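Local structure of glutathione S-transferase family protein (Pseudomonas putida, 3PR8) at residues Y6-S11 with T32-Q37; K49-E54 with S64-Y69. The protein is a glutathione transferase that probably conjugates reduced glutathione to a wide range of hydrophobic electrophiles. All coordinates share one frame; numbering follows the deposited sequence.

Contact 1: residues Y6-S11 with T32-Q37; sequences YGFSVS and TFYGGQ. With GSH (glutathione), chain E.
The carbonyl oxygen of Gly7 takes two donors from segment 32-37: the backbone N of Phe33, hydrogen-bonded to Gly7 O at 2.9 Å, and the CA-H of Thr32, whose CA lies 3.3 Å from the same oxygen. Here strands 4-7 and 29-32, the parallel pair of the thioredoxin-like N-terminal domain joined by a beta-alpha-beta crossover through helix 12-23, reach their C-terminal ends. Gly7 CA returns a CA-H...O contact to Phe33 O, 3.1 Å away. The backbone angles of Gly7 would bring the first carbon of a side chain too close to Tyr6 O, so they suit a residue without one.

Aromatic side chains close the seam. Tyr6 and Phe33 form an offset edge-to-face pair, the edge of the tyrosine turned toward the phenylalanine face with the planes at 78°, while Tyr6 CB touches Phe33 CD2 at 3.7 Å. The tyrosine hydroxyl points on to Glu54, its hydrogen-bond partner. Farther along, a chi1 of 58° sets CG of Phe8 between the backbone N and the carbonyl carbon and lays the ring against Tyr34. One of its faces receives CD1 of Tyr34, 3.6 Å from Phe8 CD1, and Ser11 CB lies over the opposite face, offset toward its rim; Phe33 O sits at the edge, near the ring plane. Phe8 also stacks on Phe212 of helix 198-218.

Beyond it a type I turn, Phe8 to Ser11, leads into helix 12-23, and Ser11 serves as the N-cap, its OG hydrogen-bonded to Tyr14 N. Ser11 belongs to the glutathione site. The turn is closed by Ser11 N, which donates to Phe8 O over 3.0 Å.

Contact 2: residues K49-E54 with S64-Y69; sequences KVPVLE and SVILDY. With GSH (glutathione), chain E.
The ring of Tyr69 meets Leu53 through its CD2 corner, with Leu53 CD2 lying 3.9 Å from Tyr69 CD2 and the two side chains running at about a right angle to each other. Leu60 of strand 58-61 and Pro84 of the second subunit also pack on this tyrosine. The pyrrolidine ring of Pro51, after a cis peptide bond, forms the other end of the contact. Its CG is 4.0 Å from Ile66 CD1, and its CD carbon faces the bound glutathione.

Ile66 fills the space between these two groups. Its CG1 stands anti to the carbonyl carbon (chi1 -69°), and the nearly straight continuation to CD1 carries that methyl in against the backbone, 3.5 Å from Pro51 O. The other branch lies alongside Leu53, with Ile66 CG2 4.0 Å from Leu53 CB. Val17 of helix 12-23 touches both Pro51 and Ile66; the five touching residues of helix 63-73 and segment 49-54 are buried, and their side chains meet by apolar contacts.

Just before Pro51, Val50 holds the tripeptide by its main chain: Val50 N donates to glutathione O2 at 2.7 Å, and glutathione N2 donates to Val50 O at 3.0 Å. This two-bond, strand-like pairing of the ligand with the residue before a cis-proline is the hallmark of the glutathione site in the thioredoxin fold.

Overall arrangement
Contact 1 closes before contact 2 opens along the chain, and the two lie in the same N-terminal domain with centres 12 Å apart. They share the mixed four-stranded sheet, in which strand 4-7 is flanked by strand 29-32 on one side and the antiparallel strand 52-55 on the other. A probable hydrogen bond between Tyr6 N and Val52 O joins them directly. Both reach glutathione: contact 1 supplies Ser11 at the start of helix 12-23, contact 2 supplies Lys49 and Val50. Glu62 and Thr63, with Tyr100 of the second subunit, add further bonds, so the site is completed across the dimer.

Contact 1: residues Y6-S11 with T32-Q37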
loop_
_atom_site.group_PDB
_atom_site.type_symbol
_atom_site.label_atom_id
_atom_site.label_comp_id
_atom_site.label_asym_id
_atom_site.label_seq_id
_atom_site.Cartn_x
_atom_site.Cartn_y
_atom_site.Cartn_z
ATOM N N TYR A 6 -9.201 -9.111 -15.093
ATOM C CA TYR A 6 -10.537 -8.572 -14.885
ATOM C C TYR A 6 -10.439 -7.100 -14.552
ATOM O O TYR A 6 -9.699 -6.699 -13.627
ATOM C CB TYR A 6 -11.220 -9.234 -13.682
ATOM C CG TYR A 6 -11.724 -10.631 -13.953
ATOM C CD1 TYR A 6 -10.849 -11.650 -14.348
ATOM C CD2 TYR A 6 -13.075 -10.930 -13.815
ATOM C CE1 TYR A 6 -11.327 -12.944 -14.610
ATOM C CE2 TYR A 6 -13.553 -12.217 -14.070
ATOM C CZ TYR A 6 -12.681 -13.203 -14.466
ATOM O OH TYR A 6 -13.165 -14.482 -14.697
ATOM N N GLY A 7 -11.205 -6.294 -15.264
ATOM C CA GLY A 7 -11.251 -4.865 -14.959
ATOM C C GLY A 7 -11.781 -4.107 -16.163
ATOM O O GLY A 7 -12.558 -4.635 -16.942
ATOM N N PHE A 8 -11.400 -2.849 -16.293
ATOM C CA PHE A 8 -11.884 -2.070 -17.411
ATOM C C PHE A 8 -10.814 -1.085 -17.828
ATOM O O PHE A 8 -10.009 -0.681 -16.989
ATOM C CB PHE A 8 -13.206 -1.390 -17.065
ATOM C CG PHE A 8 -13.136 -0.471 -15.866
ATOM C CD1 PHE A 8 -13.110 -0.991 -14.570
ATOM C CD2 PHE A 8 -13.133 0.905 -16.040
ATOM C CE1 PHE A 8 -13.064 -0.125 -13.469
ATOM C CE2 PHE A 8 -13.080 1.766 -14.949
ATOM C CZ PHE A 8 -13.045 1.248 -13.666
ATOM N N SER A 9 -10.788 -0.728 -19.115
ATOM C CA SER A 9 -9.636 0.016 -19.646
ATOM C C SER A 9 -9.580 1.490 -19.246
ATOM O O SER A 9 -8.598 2.169 -19.561
ATOM C CB SER A 9 -9.528 -0.129 -21.160
ATOM O OG SER A 9 -9.241 -1.466 -21.512
ATOM N N VAL A 10 -10.617 1.996 -18.580
ATOM C CA VAL A 10 -10.536 3.332 -17.996
ATOM C C VAL A 10 -9.823 3.325 -16.623
ATOM O O VAL A 10 -9.333 4.389 -16.170
ATOM C CB VAL A 10 -11.929 4.009 -17.932
ATOM C CG1 VAL A 10 -11.819 5.468 -17.479
ATOM C CG2 VAL A 10 -12.587 3.950 -19.317
ATOM N N SER A 11 -9.697 2.141 -16.000
ATOM C CA SER A 11 -9.006 2.014 -14.705
ATOM C C SER A 11 -7.486 2.195 -14.839
ATOM O O SER A 11 -6.827 1.504 -15.617
ATOM C CB SER A 11 -9.286 0.651 -14.031
ATOM O OG SER A 11 -8.365 0.501 -12.937
ATOM N N THR A 32 -14.266 -7.724 -18.937
ATOM C CA THR A 32 -14.857 -6.472 -18.442
ATOM C C THR A 32 -15.469 -6.706 -17.054
ATOM O O THR A 32 -16.369 -7.514 -16.895
ATOM C CB THR A 32 -15.923 -5.942 -19.413
ATOM O OG1 THR A 32 -15.378 -5.853 -20.744
ATOM C CG2 THR A 32 -16.476 -4.552 -18.965
ATOM N N PHE A 33 -14.998 -5.950 -16.065
ATOM C CA PHE A 33 -15.443 -6.113 -14.690
ATOM C C PHE A 33 -15.219 -4.782 -13.994
ATOM O O PHE A 33 -14.137 -4.233 -14.106
ATOM C CB PHE A 33 -14.600 -7.222 -14.064
ATOM C CG PHE A 33 -14.735 -7.338 -12.559
ATOM C CD1 PHE A 33 -15.933 -7.711 -11.993
ATOM C CD2 PHE A 33 -13.630 -7.122 -11.735
ATOM C CE1 PHE A 33 -16.057 -7.855 -10.596
ATOM C CE2 PHE A 33 -13.742 -7.256 -10.338
ATOM C CZ PHE A 33 -14.961 -7.632 -9.779
ATOM N N TYR A 34 -16.246 -4.236 -13.337
ATOM C CA TYR A 34 -16.129 -2.893 -12.748
ATOM C C TYR A 34 -15.958 -2.954 -11.228
ATOM O O TYR A 34 -15.865 -1.914 -10.562
ATOM C CB TYR A 34 -17.350 -2.019 -13.081
ATOM C CG TYR A 34 -17.447 -1.708 -14.548
ATOM C CD1 TYR A 34 -16.644 -0.711 -15.128
ATOM C CD2 TYR A 34 -18.318 -2.427 -15.362
ATOM C CE1 TYR A 34 -16.737 -0.437 -16.508
ATOM C CE2 TYR A 34 -18.411 -2.181 -16.725
ATOM C CZ TYR A 34 -17.621 -1.174 -17.294
ATOM O OH TYR A 34 -17.725 -0.938 -18.661
ATOM N N GLY A 35 -15.931 -4.169 -10.699
ATOM C CA GLY A 35 -15.849 -4.374 -9.250
ATOM C C GLY A 35 -17.032 -3.794 -8.484
ATOM O O GLY A 35 -18.172 -3.857 -8.924
ATOM N N GLY A 36 -16.752 -3.217 -7.325
ATOM C CA GLY A 36 -17.802 -2.642 -6.498
ATOM C C GLY A 36 -18.301 -3.587 -5.421
ATOM O O GLY A 36 -17.713 -4.666 -5.172
ATOM N N GLN A 37 -19.410 -3.188 -4.786
ATOM C CA GLN A 37 -19.842 -3.830 -3.543
ATOM C C GLN A 37 -20.947 -4.857 -3.701
ATOM O O GLN A 37 -21.433 -5.384 -2.709
ATOM C CB GLN A 37 -20.241 -2.767 -2.498
ATOM C CG GLN A 37 -19.157 -1.727 -2.233
ATOM C CD GLN A 37 -17.801 -2.363 -1.918
ATOM O OE1 GLN A 37 -17.707 -3.262 -1.078
ATOM N NE2 GLN A 37 -16.748 -1.877 -2.577
HETATM N N1 GSH E . -5.689 -1.043 -3.863
HETATM C CA1 GSH E . -6.270 -1.369 -5.159
HETATM C C1 GSH E . -5.154 -1.776 -6.076
HETATM O O11 GSH E . -5.342 -2.464 -7.146
HETATM O O12 GSH E . -4.028 -1.386 -5.747
HETATM C CB1 GSH E . -6.975 -0.104 -5.673
HETATM C CG1 GSH E . -7.381 -0.194 -7.136
HETATM C CD1 GSH E . -8.553 0.715 -7.409
HETATM O OE1 GSH E . -8.921 1.729 -6.501
HETATM N N2 GSH E . -9.236 0.486 -8.529
HETATM C CA2 GSH E . -10.395 1.316 -8.843
HETATM C C2 GSH E . -11.667 0.653 -8.410
HETATM O O2 GSH E . -11.632 -0.714 -8.167
HETATM C CB2 GSH E . -10.481 1.555 -10.339
HETATM S SG2 GSH E . -9.021 2.438 -10.924
HETATM N N3 GSH E . -12.770 1.395 -8.281
HETATM C CA3 GSH E . -14.074 0.778 -8.072
HETATM C C3 GSH E . -14.507 0.741 -6.622
HETATM O O31 GSH E . -15.647 0.311 -6.334
HETATM O O32 GSH E . -13.749 1.129 -5.699
#

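Contact 2: residues K49-E54 with S64-Y69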
loop_
_atom_site.group_PDB
_atom_site.type_symbol
_atom_site.label_atom_id
_atom_site.label_comp_id
_atom_site.label_asym_id
_atom_site.label_seq_id
_atom_site.Cartn_x
_atom_site.Cartn_y
_atom_site.Cartn_z
ATOM N N LYS A 49 -12.283 -4.056 -5.579
ATOM C CA LYS A 49 -11.310 -3.269 -6.358
ATOM C C LYS A 49 -10.988 -3.956 -7.680
ATOM O O LYS A 49 -11.098 -5.174 -7.826
ATOM C CB LYS A 49 -9.978 -3.116 -5.591
ATOM C CG LYS A 49 -10.063 -2.437 -4.197
ATOM C CD LYS A 49 -10.558 -1.021 -4.315
ATOM C CE LYS A 49 -10.613 -0.350 -2.970
ATOM N NZ LYS A 49 -11.208 0.992 -3.039
ATOM N N VAL A 50 -10.554 -3.142 -8.628
ATOM C CA VAL A 50 -10.109 -3.592 -9.921
ATOM C C VAL A 50 -8.623 -3.187 -9.981
ATOM O O VAL A 50 -8.258 -2.147 -9.456
ATOM C CB VAL A 50 -10.941 -2.808 -10.981
ATOM C CG1 VAL A 50 -10.161 -2.604 -12.267
ATOM C CG2 VAL A 50 -12.350 -3.450 -11.147
ATOM N N PRO A 51 -7.749 -3.979 -10.614
ATOM C CA PRO A 51 -7.900 -5.193 -11.399
ATOM C C PRO A 51 -7.830 -6.459 -10.542
ATOM O O PRO A 51 -7.408 -6.424 -9.373
ATOM C CB PRO A 51 -6.702 -5.139 -12.337
ATOM C CG PRO A 51 -5.619 -4.464 -11.468
ATOM C CD PRO A 51 -6.366 -3.458 -10.662
ATOM N N VAL A 52 -8.243 -7.574 -11.134
ATOM C CA VAL A 52 -8.062 -8.885 -10.533
ATOM C C VAL A 52 -7.417 -9.774 -11.586
ATOM O O VAL A 52 -7.782 -9.700 -12.759
ATOM C CB VAL A 52 -9.409 -9.492 -10.075
ATOM C CG1 VAL A 52 -9.177 -10.851 -9.416
ATOM C CG2 VAL A 52 -10.053 -8.596 -9.053
ATOM N N LEU A 53 -6.467 -10.605 -11.179
ATOM C CA LEU A 53 -5.839 -11.559 -12.093
ATOM C C LEU A 53 -6.366 -12.935 -11.762
ATOM O O LEU A 53 -6.261 -13.374 -10.615
ATOM C CB LEU A 53 -4.317 -11.540 -11.937
ATOM C CG LEU A 53 -3.502 -12.421 -12.924
ATOM C CD1 LEU A 53 -3.489 -11.832 -14.345
ATOM C CD2 LEU A 53 -2.093 -12.601 -12.435
ATOM N N GLU A 54 -6.957 -13.611 -12.753
ATOM C CA GLU A 54 -7.333 -15.013 -12.566
ATOM C C GLU A 54 -6.204 -15.896 -13.066
ATOM O O GLU A 54 -5.736 -15.749 -14.213
ATOM C CB GLU A 54 -8.641 -15.358 -13.306
ATOM C CG GLU A 54 -9.205 -16.739 -12.896
ATOM C CD GLU A 54 -10.568 -17.064 -13.528
ATOM O OE1 GLU A 54 -10.940 -16.456 -14.545
ATOM O OE2 GLU A 54 -11.271 -17.939 -12.984
ATOM N N SER A 64 -0.198 -3.988 -6.955
ATOM C CA SER A 64 1.192 -4.235 -6.540
ATOM C C SER A 64 1.472 -5.719 -6.351
ATOM O O SER A 64 2.547 -6.220 -6.710
ATOM C CB SER A 64 1.527 -3.457 -5.261
ATOM O OG SER A 64 0.643 -3.869 -4.229
ATOM N N VAL A 65 0.488 -6.418 -5.786
ATOM C CA VAL A 65 0.575 -7.863 -5.553
ATOM C C VAL A 65 0.544 -8.631 -6.880
ATOM O O VAL A 65 1.343 -9.549 -7.084
ATOM C CB VAL A 65 -0.594 -8.310 -4.648
ATOM C CG1 VAL A 65 -0.680 -9.864 -4.546
ATOM C CG2 VAL A 65 -0.462 -7.631 -3.257
ATOM N N ILE A 66 -0.371 -8.235 -7.769
ATOM C CA ILE A 66 -0.463 -8.830 -9.109
ATOM C C ILE A 66 0.865 -8.686 -9.882
ATOM O O ILE A 66 1.369 -9.658 -10.467
ATOM C CB ILE A 66 -1.646 -8.248 -9.909
ATOM C CG1 ILE A 66 -2.975 -8.707 -9.306
ATOM C CG2 ILE A 66 -1.570 -8.627 -11.438
ATOM C CD1 ILE A 66 -4.206 -7.846 -9.766
ATOM N N LEU A 67 1.427 -7.478 -9.885
ATOM C CA LEU A 67 2.698 -7.257 -10.595
ATOM C C LEU A 67 3.836 -8.138 -10.049
ATOM O O LEU A 67 4.670 -8.675 -10.810
ATOM C CB LEU A 67 3.088 -5.769 -10.510
ATOM C CG LEU A 67 2.166 -4.825 -11.273
ATOM C CD1 LEU A 67 2.523 -3.348 -10.948
ATOM C CD2 LEU A 67 2.242 -5.062 -12.771
ATOM N N ASP A 68 3.894 -8.282 -8.727
ATOM C CA ASP A 68 4.941 -9.119 -8.149
ATOM C C ASP A 68 4.733 -10.581 -8.540
ATOM O O ASP A 68 5.701 -11.313 -8.858
ATOM C CB ASP A 68 4.950 -9.009 -6.629
ATOM C CG ASP A 68 5.752 -7.817 -6.124
ATOM O OD1 ASP A 68 6.454 -7.125 -6.918
ATOM O OD2 ASP A 68 5.651 -7.546 -4.913
ATOM N N TYR A 69 3.485 -11.018 -8.497
ATOM C CA TYR A 69 3.195 -12.389 -8.911
ATOM C C TYR A 69 3.615 -12.634 -10.360
ATOM O O TYR A 69 4.290 -13.623 -10.668
ATOM C CB TYR A 69 1.714 -12.687 -8.716
ATOM C CG TYR A 69 1.350 -14.079 -9.156
ATOM C CD1 TYR A 69 1.639 -15.187 -8.357
ATOM C CD2 TYR A 69 0.740 -14.284 -10.389
ATOM C CE1 TYR A 69 1.300 -16.475 -8.778
ATOM C CE2 TYR A 69 0.399 -15.564 -10.821
ATOM C CZ TYR A 69 0.676 -16.649 -10.002
ATOM O OH TYR A 69 0.349 -17.916 -10.447
HETATM N N1 GSH E . -5.689 -1.043 -3.863
HETATM C CA1 GSH E . -6.270 -1.369 -5.159
HETATM C C1 GSH E . -5.154 -1.776 -6.076
HETATM O O11 GSH E . -5.342 -2.464 -7.146
HETATM O O12 GSH E . -4.028 -1.386 -5.747
HETATM C CB1 GSH E . -6.975 -0.104 -5.673
HETATM C CG1 GSH E . -7.381 -0.194 -7.136
HETATM C CD1 GSH E . -8.553 0.715 -7.409
HETATM O OE1 GSH E . -8.921 1.729 -6.501
HETATM N N2 GSH E . -9.236 0.486 -8.529
HETATM C CA2 GSH E . -10.395 1.316 -8.843
HETATM C C2 GSH E . -11.667 0.653 -8.410
HETATM O O2 GSH E . -11.632 -0.714 -8.167
HETATM C CB2 GSH E . -10.481 1.555 -10.339
HETATM S SG2 GSH E . -9.021 2.438 -10.924
HETATM N N3 GSH E . -12.770 1.395 -8.281
HETATM C CA3 GSH E . -14.074 0.778 -8.072
HETATM C C3 GSH E . -14.507 0.741 -6.622
HETATM O O31 GSH E . -15.647 0.311 -6.334
HETATM O O32 GSH E . -13.749 1.129 -5.699
#